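Local coordinates for protein putative dihydrodipicolinate synthase (Thermus thermophilus, PDB 2PCQ) that is of unknown function but belongs to the dihydrodipicolinate synthetase family, whose members are built on a closed eight-stranded TIM barrel, at residues Gly14-Glu19 / Arg52-Arg57; Glu29-Gly34 / Leu199-Tyr204; Gly79-Ala84 / Glu113-Lys118; Leu245-Leu250 / Pro264-Phe269. All coordinates share one frame; numbering follows the deposited sequence.

Interaction 1 of 4, residues Gly14-Glu19 / Arg52-Arg57; sequences GRLDEE and RARGLR
Glu18 and Arg54 tie together two outer helices of a TIM barrel, 18-28 and 49-57; the Glu18 and Gly55 CA atoms come within 5.9 Å of each other. Asp17, the N-cap of helix 18-28, caps its first turn by accepting from Ala20 N through OD1.

The charged part is a salt bridge between Glu18 OE2 and Arg54 NE, 2.9 Å apart. As a hydrogen bond it is weak, with an N-H...O angle of 124°, and the carboxylate and guanidinium planes are tilted by 31°. The two side chains run nearly perpendicular. The carboxylate also touches the arginine's aliphatic run, Glu18 OE2 being 3.3 Å from Arg54 CD. Arg54 has a second acidic partner: its NH1 bridges to Glu50 on its own helix.

Leu16 adds van der Waals contact. With CG anti to the backbone nitrogen (chi1 174°), its branch is carried toward helix 49-57, and Leu16 CD2 lies 4.0 Å from Gly55 N. Leu16 and Arg54 run antiparallel alongside one another, Leu16 CB lying 3.9 Å from Arg54 NH2.

A water completes the contact, donating to Glu18 OE1 at 2.6 Å and to Arg54 O at 2.7 Å.

Interaction 2 of 4, residues Glu29-Gly34 / Leu199-Tyr204; sequences EPLVDG and LAPRAY
Leu31 overlaps the ring of Pro201, its CB lying 3.8 Å from Pro201 CG. One of its methyls joins in, with Leu31 CD1 at 4.0 Å from the same Pro201 CG, while the other branch turns to the aliphatic part of the next residue, Leu31 CD2 sitting 4.3 Å from Arg202 CD. The proline ring thus meets the base of the leucine, and the arginine chain flanks its tip. The guanidinium of Arg202 is engaged with the C-terminal tail, where NH2 donates to Gly280 O.

On the inner side Val32 takes over. Its CG1, anti to the carbonyl carbon (chi1 -64°), is brought up against the proline, and Val32 CG1 to Pro201 CB at 3.5 Å is a tight apolar contact. Val32 also rests on Pro4 of strand 2-6, so this side of the contact backs onto the barrel.

No direct hydrogen bond crosses between the segments. A water does the polar work, donating both to Leu31 O, at 2.8 Å, and to Pro201 O, at 2.9 Å.

Pro201 opens helix 201-212, directly after the N-cap residue Ala200. Leu31 ends a short 3-10 segment, and with Val32 lies in the connection between helix 18-28 and strand 36-37. The contact thus joins an early helix-to-strand connection to the first helix after the last strand, at the seam where a TIM barrel closes on itself.

Interaction 3 of 4, residues Gly79-Ala84 / Glu113-Lys118; sequences GALLEA and EALAEK
Two neighbouring helices on the outside of the TIM barrel meet here: helix 74-87, which follows strand 66-69, and helix 107-118, which follows strand 91-94. Leu81 provides nearly everything on the first helix. A chi1 of -175° sets its CG trans to the amide nitrogen and throws both methyls across the gap, where they meet Leu115 and Lys118 of segment 113-118.

Leu81 CD1 is the busier branch. It lies 4.0 Å from Leu115 CD2, a methyl-to-methyl contact, and 3.8 Å from the backbone Leu115 O. The same Leu81 CD1 is 3.9 Å from Lys118 CB, and the other branch shares that neighbour, with Leu81 CD2 at 4.0 Å from Lys118 CB. The lysine thus offers the root of its side chain to the fork of the leucine. Bends at chi2 and chi3 then carry the rest of the lysine away from the leucine.

No hydrogen bond crosses between the two segments, whose nearest CA atoms, those of Leu81 and Leu115, are 7.8 Å apart, leaving side chains to bridge the distance. Beneath them lies the sheet: Leu81 reaches Leu69 and Leu92, and Leu115 reaches Ala94. Leucines filling the groove between adjacent helices and the strands under them belong to the outer apolar layer of a TIM barrel, built from successive beta-alpha units.

Interaction 4 of 4, residues Leu245-Leu250 / Pro264-Phe269; sequences LRHLGL and PLWERF
Trp266 is the residue of 264-269 that reaches His247 on the other side, and following the segment explains how it gets there. Leu265 comes just before helix 266-278: its backbone N bonds to Ser263 OG, and its side chain lies against Lys235 of helix 216-247.

Trp266 then opens the helix. The indole leaves the backbone trans to N (chi1 -174°) and is swung out toward the last turn of helix 216-247, led by the far corner of its six-membered ring. Trp266 CH2 comes to 3.5 Å from His247 CB, and Trp266 CZ2 to 3.7 Å from the same CB. Beyond this the two rings form an offset edge-to-face pair: the edge of the indole is directed at the imidazole face, the centroids of the Trp266 six-membered ring and the His247 ring lie 5.2 Å apart, and the planes make 62°. Since the nearest CA atoms of the two segments, those of His247 and Trp266, are 10.4 Å apart, the contact is made wholly by these long side chains.

One turn on, Phe269 N bonds to Leu265 O at 2.9 Å, and the Phe269 ring packs on Leu229. In the other segment, helix 216-247 ends just past His247 in a Schellman motif, with Gly249 at positive phi (89°).

The contact lies at the protein surface, with Trp266 also touching Gln243 and His247 also touching Leu270, Leu273 and Glu274, so helix 266-278 lies against the long helix 216-247, while Leu250 beyond the Schellman turn packs on helix 18-28 of the barrel.

Interactions 1 and 3 are successive steps round the outside of the barrel, with centres about 20 Å apart, and they meet at helix 49-57: Arg52 NE forms a salt bridge with Glu83 OE1 at 2.8 Å, and Ala53 packs on Glu83. Interactions 2 and 4, centres about 18 Å apart, share an apolar junction at Leu199, whose CD2 is 3.7 Å from Leu245 CD2 and whose CD1 is 3.7 Å from Phe269 CZ. Interactions 3 and 4 lie on opposite sides of the chain's centre, about 36 Å between their centres. The potassium ion, bound at Ala143 and Val148, is about 14 Å from the side chain of Leu115 in interaction 3.

Interaction 1 of 4, residues Gly14-Glu19 / Arg52-Arg57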
# COMPACT_ATOMS: atom_id res chain seq x y z
N GLY A 14 6.17 -4.47 -33.40
CA GLY A 14 7.00 -4.82 -32.26
C GLY A 14 8.42 -5.24 -32.60
O GLY A 14 9.13 -5.74 -31.74
N ARG A 15 8.83 -5.03 -33.85
CA ARG A 15 10.18 -5.39 -34.26
C ARG A 15 11.16 -4.28 -33.87
O ARG A 15 10.90 -3.10 -34.09
CB ARG A 15 10.24 -5.61 -35.78
CG ARG A 15 9.53 -6.87 -36.27
CD ARG A 15 9.68 -7.03 -37.78
NE ARG A 15 8.85 -6.08 -38.52
CZ ARG A 15 7.62 -6.34 -38.95
NH1 ARG A 15 7.07 -7.52 -38.73
NH2 ARG A 15 6.94 -5.40 -39.60
N LEU A 16 12.28 -4.67 -33.27
CA LEU A 16 13.30 -3.70 -32.88
C LEU A 16 13.77 -2.98 -34.14
O LEU A 16 14.05 -3.62 -35.16
CB LEU A 16 14.49 -4.41 -32.22
CG LEU A 16 15.69 -3.52 -31.89
CD1 LEU A 16 15.29 -2.47 -30.87
CD2 LEU A 16 16.84 -4.37 -31.37
N ASP A 17 13.85 -1.66 -34.09
CA ASP A 17 14.29 -0.88 -35.24
C ASP A 17 15.65 -0.27 -34.93
O ASP A 17 15.73 0.83 -34.39
CB ASP A 17 13.29 0.23 -35.56
CG ASP A 17 13.56 0.90 -36.90
OD1 ASP A 17 14.74 0.98 -37.30
OD2 ASP A 17 12.60 1.37 -37.53
N GLU A 18 16.71 -0.99 -35.27
CA GLU A 18 18.08 -0.55 -35.02
C GLU A 18 18.43 0.78 -35.68
O GLU A 18 19.06 1.64 -35.07
CB GLU A 18 19.07 -1.62 -35.51
CG GLU A 18 18.95 -2.94 -34.77
CD GLU A 18 19.81 -4.03 -35.38
OE1 GLU A 18 21.04 -3.82 -35.54
OE2 GLU A 18 19.26 -5.10 -35.70
N GLU A 19 18.02 0.94 -36.93
CA GLU A 19 18.29 2.18 -37.67
C GLU A 19 17.66 3.37 -36.95
O GLU A 19 18.30 4.40 -36.77
CB GLU A 19 17.75 2.08 -39.09
CG GLU A 19 18.47 1.08 -39.99
CD GLU A 19 18.43 -0.34 -39.45
OE1 GLU A 19 17.33 -0.81 -39.07
OE2 GLU A 19 19.50 -0.99 -39.42
N ARG A 52 18.79 -7.11 -26.97
CA ARG A 52 19.46 -6.18 -26.07
C ARG A 52 20.88 -5.89 -26.59
O ARG A 52 21.29 -4.73 -26.66
CB ARG A 52 19.55 -6.78 -24.67
CG ARG A 52 20.19 -5.89 -23.61
CD ARG A 52 20.49 -6.70 -22.35
NE ARG A 52 21.49 -7.73 -22.62
CZ ARG A 52 21.53 -8.92 -22.02
NH1 ARG A 52 20.62 -9.26 -21.12
NH2 ARG A 52 22.48 -9.78 -22.34
N ALA A 53 21.61 -6.94 -26.93
CA ALA A 53 22.98 -6.80 -27.43
C ALA A 53 22.98 -6.14 -28.80
O ALA A 53 23.82 -5.29 -29.10
CB ALA A 53 23.65 -8.17 -27.50
N ARG A 54 22.03 -6.54 -29.64
CA ARG A 54 21.92 -6.00 -30.99
C ARG A 54 21.62 -4.51 -30.96
O ARG A 54 22.23 -3.72 -31.68
CB ARG A 54 20.82 -6.75 -31.74
CG ARG A 54 20.96 -6.74 -33.25
CD ARG A 54 19.98 -7.73 -33.87
NE ARG A 54 18.61 -7.24 -33.84
CZ ARG A 54 17.55 -8.02 -33.63
NH1 ARG A 54 17.70 -9.32 -33.44
NH2 ARG A 54 16.33 -7.49 -33.63
N GLY A 55 20.67 -4.12 -30.11
CA GLY A 55 20.30 -2.72 -30.00
C GLY A 55 21.46 -1.82 -29.62
O GLY A 55 21.64 -0.75 -30.20
N LEU A 56 22.25 -2.25 -28.64
CA LEU A 56 23.38 -1.45 -28.17
C LEU A 56 24.49 -1.36 -29.22
O LEU A 56 25.15 -0.33 -29.34
CB LEU A 56 23.92 -2.02 -26.86
CG LEU A 56 25.06 -1.26 -26.17
CD1 LEU A 56 24.65 0.19 -25.93
CD2 LEU A 56 25.39 -1.93 -24.84
N ARG A 57 24.70 -2.44 -29.97
CA ARG A 57 25.73 -2.46 -31.01
C ARG A 57 25.38 -1.50 -32.15
O ARG A 57 26.26 -1.07 -32.89
CB ARG A 57 25.89 -3.87 -31.60
CG ARG A 57 26.55 -4.90 -30.70
CD ARG A 57 27.04 -6.09 -31.53
NE ARG A 57 25.95 -6.79 -32.21
CZ ARG A 57 25.22 -7.75 -31.65
NH1 ARG A 57 25.45 -8.13 -30.40
NH2 ARG A 57 24.24 -8.33 -32.33
O HOH W 1 23.25 -4.02 -34.15

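Interaction 2 of 4, residues Glu29-Gly34 / Leu199-Tyr204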
# COMPACT_ATOMS: atom_id res chain seq x y z
N GLU A 29 21.59 13.42 -28.54
CA GLU A 29 22.87 13.56 -27.86
C GLU A 29 23.53 14.94 -27.87
O GLU A 29 24.09 15.37 -26.86
CB GLU A 29 23.86 12.51 -28.39
CG GLU A 29 25.16 12.45 -27.60
CD GLU A 29 26.05 11.29 -28.01
OE1 GLU A 29 26.38 11.19 -29.21
OE2 GLU A 29 26.42 10.49 -27.13
N PRO A 30 23.47 15.66 -29.01
CA PRO A 30 24.09 16.99 -29.06
C PRO A 30 23.47 17.99 -28.09
O PRO A 30 24.13 18.93 -27.64
CB PRO A 30 23.88 17.41 -30.52
CG PRO A 30 23.91 16.10 -31.24
CD PRO A 30 23.05 15.23 -30.35
N LEU A 31 22.20 17.79 -27.78
CA LEU A 31 21.46 18.68 -26.90
C LEU A 31 21.63 18.40 -25.41
O LEU A 31 21.17 19.19 -24.58
CB LEU A 31 19.98 18.62 -27.25
CG LEU A 31 19.61 19.09 -28.66
CD1 LEU A 31 18.22 18.61 -29.04
CD2 LEU A 31 19.69 20.61 -28.71
N VAL A 32 22.28 17.29 -25.07
CA VAL A 32 22.46 16.90 -23.67
C VAL A 32 23.90 16.55 -23.30
O VAL A 32 24.77 16.46 -24.17
CB VAL A 32 21.55 15.70 -23.34
CG1 VAL A 32 20.09 16.10 -23.47
CG2 VAL A 32 21.86 14.54 -24.29
N ASP A 33 24.14 16.33 -22.01
CA ASP A 33 25.48 15.98 -21.53
C ASP A 33 25.86 14.53 -21.81
O ASP A 33 27.04 14.18 -21.84
CB ASP A 33 25.56 16.24 -20.02
CG ASP A 33 25.48 17.71 -19.68
OD1 ASP A 33 26.46 18.43 -19.96
OD2 ASP A 33 24.44 18.14 -19.14
N GLY A 34 24.85 13.69 -22.02
CA GLY A 34 25.09 12.29 -22.30
C GLY A 34 23.77 11.57 -22.41
O GLY A 34 22.71 12.16 -22.19
N LEU A 199 12.41 15.77 -24.66
CA LEU A 199 11.61 16.77 -25.34
C LEU A 199 12.10 18.21 -25.20
O LEU A 199 12.12 18.96 -26.17
CB LEU A 199 10.16 16.68 -24.86
CG LEU A 199 9.51 15.29 -24.91
CD1 LEU A 199 8.11 15.36 -24.31
CD2 LEU A 199 9.45 14.79 -26.35
N ALA A 200 12.48 18.59 -23.98
CA ALA A 200 12.96 19.95 -23.73
C ALA A 200 14.29 19.92 -22.99
O ALA A 200 14.42 20.50 -21.91
CB ALA A 200 11.92 20.73 -22.93
N PRO A 201 15.31 19.26 -23.56
CA PRO A 201 16.63 19.17 -22.93
C PRO A 201 17.26 20.51 -22.55
O PRO A 201 17.89 20.63 -21.50
CB PRO A 201 17.46 18.40 -23.95
CG PRO A 201 16.79 18.72 -25.26
CD PRO A 201 15.32 18.64 -24.90
N ARG A 202 17.10 21.52 -23.40
CA ARG A 202 17.67 22.84 -23.11
C ARG A 202 16.98 23.52 -21.93
O ARG A 202 17.60 24.28 -21.20
CB ARG A 202 17.62 23.73 -24.36
CG ARG A 202 18.64 23.34 -25.44
CD ARG A 202 18.56 24.22 -26.69
NE ARG A 202 17.25 24.14 -27.33
CZ ARG A 202 16.27 25.01 -27.14
NH1 ARG A 202 16.44 26.05 -26.33
NH2 ARG A 202 15.10 24.82 -27.73
N ALA A 203 15.69 23.25 -21.74
CA ALA A 203 14.95 23.87 -20.65
C ALA A 203 15.42 23.36 -19.29
O ALA A 203 15.66 24.14 -18.37
CB ALA A 203 13.46 23.62 -20.81
N TYR A 204 15.56 22.04 -19.16
CA TYR A 204 16.01 21.47 -17.89
C TYR A 204 17.45 21.88 -17.61
O TYR A 204 17.84 22.04 -16.45
CB TYR A 204 15.84 19.95 -17.92
CG TYR A 204 14.39 19.56 -17.76
CD1 TYR A 204 13.76 19.63 -16.52
CD2 TYR A 204 13.61 19.21 -18.87
CE1 TYR A 204 12.39 19.37 -16.38
CE2 TYR A 204 12.25 18.95 -18.74
CZ TYR A 204 11.65 19.04 -17.50
OH TYR A 204 10.30 18.80 -17.37
O HOH W 2 20.57 19.52 -21.90

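Interaction 3 of 4, residues Gly79-Ala84 / Glu113-Lys118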
# COMPACT_ATOMS: atom_id res chain seq x y z
N GLY A 79 26.00 -11.18 -18.95
CA GLY A 79 26.03 -10.83 -20.36
C GLY A 79 25.72 -9.36 -20.61
O GLY A 79 26.37 -8.71 -21.43
N ALA A 80 24.73 -8.84 -19.89
CA ALA A 80 24.34 -7.44 -20.04
C ALA A 80 25.52 -6.54 -19.70
O ALA A 80 25.78 -5.56 -20.39
CB ALA A 80 23.16 -7.13 -19.13
N LEU A 81 26.24 -6.88 -18.63
CA LEU A 81 27.38 -6.08 -18.20
C LEU A 81 28.51 -6.15 -19.23
O LEU A 81 29.08 -5.12 -19.59
CB LEU A 81 27.88 -6.57 -16.83
CG LEU A 81 29.01 -5.76 -16.17
CD1 LEU A 81 28.99 -6.01 -14.67
CD2 LEU A 81 30.35 -6.15 -16.77
N LEU A 82 28.82 -7.35 -19.72
CA LEU A 82 29.89 -7.50 -20.71
C LEU A 82 29.59 -6.69 -21.97
O LEU A 82 30.49 -6.08 -22.54
CB LEU A 82 30.07 -8.98 -21.09
CG LEU A 82 30.56 -9.92 -19.99
CD1 LEU A 82 30.69 -11.33 -20.55
CD2 LEU A 82 31.90 -9.43 -19.46
N GLU A 83 28.33 -6.70 -22.38
CA GLU A 83 27.89 -5.96 -23.56
C GLU A 83 28.06 -4.46 -23.36
O GLU A 83 28.56 -3.76 -24.24
CB GLU A 83 26.43 -6.30 -23.86
CG GLU A 83 26.23 -7.70 -24.43
CD GLU A 83 24.83 -8.24 -24.21
OE1 GLU A 83 23.89 -7.44 -24.05
OE2 GLU A 83 24.67 -9.48 -24.21
N ALA A 84 27.65 -3.97 -22.19
CA ALA A 84 27.75 -2.55 -21.87
C ALA A 84 29.21 -2.11 -21.84
O ALA A 84 29.55 -1.04 -22.35
CB ALA A 84 27.10 -2.28 -20.51
N GLU A 113 27.60 -5.71 -5.28
CA GLU A 113 29.04 -5.84 -5.09
C GLU A 113 29.65 -6.68 -6.21
O GLU A 113 30.77 -6.42 -6.64
CB GLU A 113 29.35 -6.46 -3.72
CG GLU A 113 28.84 -5.59 -2.58
CD GLU A 113 29.06 -6.22 -1.22
OE1 GLU A 113 29.18 -7.46 -1.14
OE2 GLU A 113 29.09 -5.46 -0.22
N ALA A 114 28.90 -7.68 -6.68
CA ALA A 114 29.38 -8.52 -7.76
C ALA A 114 29.51 -7.69 -9.04
O ALA A 114 30.52 -7.78 -9.75
CB ALA A 114 28.42 -9.68 -7.99
N LEU A 115 28.49 -6.89 -9.33
CA LEU A 115 28.51 -6.05 -10.53
C LEU A 115 29.58 -4.96 -10.43
O LEU A 115 30.31 -4.71 -11.39
CB LEU A 115 27.14 -5.41 -10.75
CG LEU A 115 25.93 -6.33 -10.92
CD1 LEU A 115 24.67 -5.49 -11.12
CD2 LEU A 115 26.14 -7.27 -12.10
N ALA A 116 29.67 -4.32 -9.27
CA ALA A 116 30.63 -3.24 -9.04
C ALA A 116 32.07 -3.74 -9.13
O ALA A 116 32.99 -2.97 -9.37
CB ALA A 116 30.39 -2.60 -7.67
N GLU A 117 32.25 -5.04 -8.93
CA GLU A 117 33.58 -5.63 -8.99
C GLU A 117 34.06 -5.63 -10.44
O GLU A 117 35.27 -5.59 -10.70
CB GLU A 117 33.52 -7.07 -8.47
CG GLU A 117 34.87 -7.74 -8.30
CD GLU A 117 35.76 -7.01 -7.31
OE1 GLU A 117 35.32 -6.78 -6.17
OE2 GLU A 117 36.91 -6.67 -7.69
N LYS A 118 33.13 -5.64 -11.39
CA LYS A 118 33.46 -5.67 -12.81
C LYS A 118 33.27 -4.34 -13.55
O LYS A 118 33.89 -4.11 -14.60
CB LYS A 118 32.60 -6.73 -13.51
CG LYS A 118 32.63 -8.12 -12.86
CD LYS A 118 34.00 -8.78 -12.94
CE LYS A 118 34.37 -9.08 -14.38
NZ LYS A 118 35.69 -9.78 -14.48

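Interaction 4 of 4, residues Leu245-Leu250 / Pro264-Phe269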
# COMPACT_ATOMS: atom_id res chain seq x y z
N LEU A 245 7.62 12.22 -29.24
CA LEU A 245 8.80 12.26 -30.08
C LEU A 245 8.42 12.08 -31.55
O LEU A 245 8.95 12.78 -32.41
CB LEU A 245 9.81 11.19 -29.65
CG LEU A 245 10.55 11.52 -28.35
CD1 LEU A 245 11.26 10.29 -27.83
CD2 LEU A 245 11.53 12.65 -28.60
N ARG A 246 7.49 11.17 -31.83
CA ARG A 246 7.06 10.96 -33.22
C ARG A 246 6.41 12.25 -33.72
O ARG A 246 6.64 12.67 -34.86
CB ARG A 246 6.05 9.81 -33.33
CG ARG A 246 6.62 8.42 -33.02
CD ARG A 246 5.74 7.31 -33.61
NE ARG A 246 4.35 7.39 -33.16
CZ ARG A 246 3.92 7.01 -31.96
NH1 ARG A 246 4.77 6.51 -31.07
NH2 ARG A 246 2.64 7.13 -31.65
N HIS A 247 5.62 12.89 -32.87
CA HIS A 247 4.95 14.13 -33.23
C HIS A 247 5.95 15.22 -33.61
O HIS A 247 5.69 16.03 -34.50
CB HIS A 247 4.07 14.61 -32.08
CG HIS A 247 3.41 15.92 -32.33
ND1 HIS A 247 3.95 17.12 -31.92
CD2 HIS A 247 2.25 16.23 -32.96
CE1 HIS A 247 3.16 18.11 -32.28
NE2 HIS A 247 2.12 17.60 -32.92
N LEU A 248 7.10 15.23 -32.94
CA LEU A 248 8.14 16.21 -33.21
C LEU A 248 9.02 15.78 -34.38
O LEU A 248 10.01 16.43 -34.70
CB LEU A 248 9.02 16.40 -31.97
CG LEU A 248 8.32 16.99 -30.74
CD1 LEU A 248 9.28 17.00 -29.56
CD2 LEU A 248 7.83 18.40 -31.05
N GLY A 249 8.65 14.67 -35.02
CA GLY A 249 9.41 14.20 -36.17
C GLY A 249 10.58 13.27 -35.91
O GLY A 249 11.29 12.91 -36.85
N LEU A 250 10.81 12.87 -34.66
CA LEU A 250 11.92 11.96 -34.37
C LEU A 250 11.46 10.51 -34.46
O LEU A 250 10.31 10.19 -34.14
CB LEU A 250 12.52 12.26 -32.99
CG LEU A 250 13.27 13.59 -32.87
CD1 LEU A 250 13.87 13.72 -31.48
CD2 LEU A 250 14.36 13.66 -33.91
N PRO A 264 -3.64 7.85 -24.04
CA PRO A 264 -4.95 8.42 -23.74
C PRO A 264 -4.81 9.88 -23.28
O PRO A 264 -5.79 10.62 -23.20
CB PRO A 264 -5.48 7.53 -22.62
CG PRO A 264 -4.79 6.22 -22.85
CD PRO A 264 -3.39 6.66 -23.20
N LEU A 265 -3.59 10.28 -22.96
CA LEU A 265 -3.33 11.64 -22.50
C LEU A 265 -2.86 12.58 -23.60
O LEU A 265 -2.56 13.74 -23.34
CB LEU A 265 -2.29 11.63 -21.38
CG LEU A 265 -2.73 11.01 -20.05
CD1 LEU A 265 -1.55 10.89 -19.12
CD2 LEU A 265 -3.82 11.87 -19.43
N TRP A 266 -2.81 12.09 -24.84
CA TRP A 266 -2.33 12.92 -25.94
C TRP A 266 -3.06 14.25 -26.09
O TRP A 266 -2.43 15.29 -26.25
CB TRP A 266 -2.40 12.17 -27.26
CG TRP A 266 -1.78 12.95 -28.38
CD1 TRP A 266 -2.40 13.40 -29.51
CD2 TRP A 266 -0.42 13.41 -28.46
NE1 TRP A 266 -1.52 14.11 -30.29
CE2 TRP A 266 -0.30 14.13 -29.67
CE3 TRP A 266 0.70 13.27 -27.63
CZ2 TRP A 266 0.91 14.72 -30.07
CZ3 TRP A 266 1.90 13.86 -28.03
CH2 TRP A 266 1.99 14.57 -29.24
N GLU A 267 -4.38 14.21 -26.03
CA GLU A 267 -5.18 15.43 -26.17
C GLU A 267 -4.81 16.50 -25.15
O GLU A 267 -4.80 17.69 -25.46
CB GLU A 267 -6.67 15.10 -26.07
CG GLU A 267 -7.58 16.29 -26.19
CD GLU A 267 -9.03 15.90 -26.42
OE1 GLU A 267 -9.55 15.07 -25.65
OE2 GLU A 267 -9.65 16.42 -27.37
N ARG A 268 -4.49 16.08 -23.93
CA ARG A 268 -4.11 17.02 -22.88
C ARG A 268 -2.65 17.44 -23.04
O ARG A 268 -2.28 18.57 -22.74
CB ARG A 268 -4.29 16.39 -21.50
CG ARG A 268 -5.74 16.17 -21.09
CD ARG A 268 -5.82 15.35 -19.81
NE ARG A 268 -5.12 15.98 -18.70
CZ ARG A 268 -4.92 15.40 -17.52
NH1 ARG A 268 -5.36 14.17 -17.30
NH2 ARG A 268 -4.28 16.06 -16.56
N PHE A 269 -1.81 16.51 -23.50
CA PHE A 269 -0.39 16.79 -23.66
C PHE A 269 -0.05 17.67 -24.86
O PHE A 269 0.82 18.53 -24.76
CB PHE A 269 0.38 15.47 -23.78
CG PHE A 269 1.85 15.61 -23.55
CD1 PHE A 269 2.35 15.85 -22.27
CD2 PHE A 269 2.75 15.47 -24.60
CE1 PHE A 269 3.72 15.96 -22.04
CE2 PHE A 269 4.12 15.57 -24.38
CZ PHE A 269 4.61 15.81 -23.10